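Nitroreductase family protein (Lactobacillus plantarum, PDB 4QLX) is an FMN-dependent enone reductase that probably uses NADH to reduce 10-oxo-(11E)-octadecenoate to 10-oxooctadecanoate in the saturation of polyunsaturated fatty acids. Local coordinates at residues A[162-167]-A[196-201]. Numbering follows the deposited sequence.
With FMN (flavin mononucleotide), chain C.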
# COMPACT_ATOMS: atom_id res chain seq x y z
N HIS A 162 4.83 14.70 -5.09
CA HIS A 162 5.88 15.72 -4.98
C HIS A 162 6.55 16.05 -6.32
O HIS A 162 7.49 16.84 -6.39
CB HIS A 162 6.93 15.28 -3.96
CG HIS A 162 6.50 15.47 -2.54
ND1 HIS A 162 7.11 16.35 -1.68
CD2 HIS A 162 5.49 14.89 -1.83
CE1 HIS A 162 6.51 16.31 -0.51
NE2 HIS A 162 5.53 15.43 -0.57
N GLY A 163 6.06 15.44 -7.40
CA GLY A 163 6.62 15.72 -8.71
C GLY A 163 7.76 14.80 -9.11
O GLY A 163 8.40 15.01 -10.13
N TYR A 164 8.01 13.77 -8.30
CA TYR A 164 9.06 12.80 -8.57
C TYR A 164 8.49 11.52 -9.17
O TYR A 164 7.34 11.48 -9.62
CB TYR A 164 9.85 12.49 -7.30
CG TYR A 164 10.49 13.74 -6.73
CD1 TYR A 164 11.36 14.50 -7.50
CD2 TYR A 164 10.22 14.17 -5.43
CE1 TYR A 164 11.95 15.65 -7.01
CE2 TYR A 164 10.81 15.32 -4.93
CZ TYR A 164 11.68 16.05 -5.73
OH TYR A 164 12.27 17.20 -5.24
N ASP A 165 9.31 10.48 -9.16
CA ASP A 165 8.87 9.14 -9.53
C ASP A 165 9.69 8.16 -8.74
O ASP A 165 10.58 8.56 -8.00
CB ASP A 165 9.01 8.90 -11.04
CG ASP A 165 7.82 9.42 -11.80
OD1 ASP A 165 6.72 8.82 -11.68
OD2 ASP A 165 7.97 10.45 -12.51
N ALA A 166 9.40 6.87 -8.90
CA ALA A 166 9.91 5.89 -7.96
C ALA A 166 9.77 4.44 -8.43
O ALA A 166 8.94 4.11 -9.27
CB ALA A 166 9.17 6.06 -6.59
N ASN A 167 10.61 3.59 -7.85
CA ASN A 167 10.53 2.16 -8.08
C ASN A 167 10.61 1.45 -6.75
O ASN A 167 11.50 1.74 -5.94
CB ASN A 167 11.65 1.69 -9.01
CG ASN A 167 11.78 0.17 -9.06
OD1 ASN A 167 12.82 -0.40 -8.72
ND2 ASN A 167 10.71 -0.51 -9.47
N ILE A 196 13.85 6.71 -5.30
CA ILE A 196 13.12 7.93 -5.64
C ILE A 196 14.01 8.93 -6.40
O ILE A 196 15.19 9.09 -6.09
CB ILE A 196 12.58 8.64 -4.36
CG1 ILE A 196 11.74 7.68 -3.50
CG2 ILE A 196 11.79 9.90 -4.70
CD1 ILE A 196 11.14 8.35 -2.23
N GLY A 197 13.43 9.61 -7.40
CA GLY A 197 14.11 10.71 -8.06
C GLY A 197 13.27 11.30 -9.17
O GLY A 197 12.09 10.95 -9.30
N LYS A 198 13.85 12.19 -9.97
CA LYS A 198 13.21 12.69 -11.19
C LYS A 198 13.44 11.73 -12.33
O LYS A 198 14.56 11.28 -12.53
CB LYS A 198 13.75 14.07 -11.60
CG LYS A 198 13.11 15.27 -10.94
CD LYS A 198 11.74 15.57 -11.54
CE LYS A 198 11.83 15.86 -13.03
NZ LYS A 198 10.49 16.24 -13.58
N ALA A 199 12.39 11.44 -13.08
CA ALA A 199 12.50 10.52 -14.21
C ALA A 199 13.51 11.04 -15.22
O ALA A 199 13.56 12.25 -15.48
CB ALA A 199 11.14 10.31 -14.86
N ALA A 200 14.31 10.13 -15.75
CA ALA A 200 15.25 10.45 -16.83
C ALA A 200 14.51 11.03 -18.03
O ALA A 200 13.61 10.39 -18.59
CB ALA A 200 16.03 9.20 -17.23
N GLN A 201 14.89 12.24 -18.43
CA GLN A 201 14.15 12.97 -19.46
C GLN A 201 14.77 12.87 -20.85
O GLN A 201 15.90 12.42 -21.00
CB GLN A 201 14.05 14.45 -19.05
CG GLN A 201 15.37 15.03 -18.59
CD GLN A 201 15.20 16.37 -17.90
OE1 GLN A 201 14.11 16.71 -17.43
NE2 GLN A 201 16.28 17.15 -17.84
N1 FMN C . 11.47 -3.81 -10.09
C2 FMN C . 12.81 -4.04 -10.34
O2 FMN C . 13.34 -3.58 -11.34
N3 FMN C . 13.57 -4.79 -9.48
C4 FMN C . 12.99 -5.31 -8.35
O4 FMN C . 13.66 -5.99 -7.58
C4A FMN C . 11.64 -5.09 -8.10
N5 FMN C . 11.08 -5.62 -6.96
C5A FMN C . 9.76 -5.40 -6.67
C6 FMN C . 9.26 -5.96 -5.51
C7 FMN C . 7.93 -5.76 -5.17
C7M FMN C . 7.38 -6.34 -3.91
C8 FMN C . 7.12 -5.00 -6.00
C8M FMN C . 5.70 -4.81 -5.58
C9 FMN C . 7.63 -4.44 -7.18
C9A FMN C . 8.97 -4.64 -7.52
N10 FMN C . 9.54 -4.11 -8.69
C10 FMN C . 10.88 -4.34 -8.96
C1' FMN C . 8.75 -3.28 -9.67
C2' FMN C . 7.79 -4.20 -10.46
O2' FMN C . 8.49 -4.95 -11.43
C3' FMN C . 6.66 -3.42 -11.13
O3' FMN C . 5.83 -2.89 -10.11
C4' FMN C . 5.77 -4.26 -12.06
O4' FMN C . 6.47 -4.78 -13.17
C5' FMN C . 4.59 -3.43 -12.56
O5' FMN C . 5.04 -2.28 -13.25
P FMN C . 4.63 -0.81 -12.73
O1P FMN C . 5.30 0.18 -13.66
O2P FMN C . 5.10 -0.62 -11.30
O3P FMN C . 3.13 -0.62 -12.79
O HOH W 1 9.94 12.29 -12.22
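An antiparallel bridge joins the outermost strand 165-169 to strand 188-197 in the antiparallel sheet of the nitroreductase fold, with Asp165 and Gly197 as its hydrogen-bonded pair. Asp165 N-H donates to Gly197 O at 2.8 Å, and Gly197 N-H returns the straighter bond to Asp165 O at 3.1 Å (169° at the hydrogen). In the next, non-hydrogen-bonded pair, Ala166 CB and Ile196 CG1 lie 4.3 Å apart on the same face of the sheet. Beyond the bridge the chains diverge, and a water takes over: it donates to Asp165 OD2 and accepts from Ala199 N, 2.7 Å from each. The other carboxylate oxygen, OD1, forms a salt bridge with Arg160, so both ends of the group are held.

Before the strand, Gly163 ends helix 137-161 in a Schellman motif; at its positive phi a CB would be jammed against the carbonyl O of His162, which by itself calls for glycine. The Tyr164 ring then meets Lys198 CG at its edge, CD1 to CG 3.9 Å, and the two side chains cross at about a right angle. The bend at chi2 (-76°) brings Lys198 CD to 3.7 Å from Gly163 O. The hydroxyl OH of Tyr164 is hydrogen-bonded to Glu38 OE1.

At the other end Asn167, with CG anti to its backbone N (chi1 168°), carries ND2 to 3.4 Å from C1' of FMN, while OD1 accepts from Gln83. An alanine here would probably leave Gln83 without this acceptor and open a gap beside the flavin.

Within the chain 165-169 is an outermost strand of the sheet, paired with 188-197; Leu156 and Ala159 of helix 137-161 pack on Ala166, and Met42 of helix 36-46 touches Tyr164.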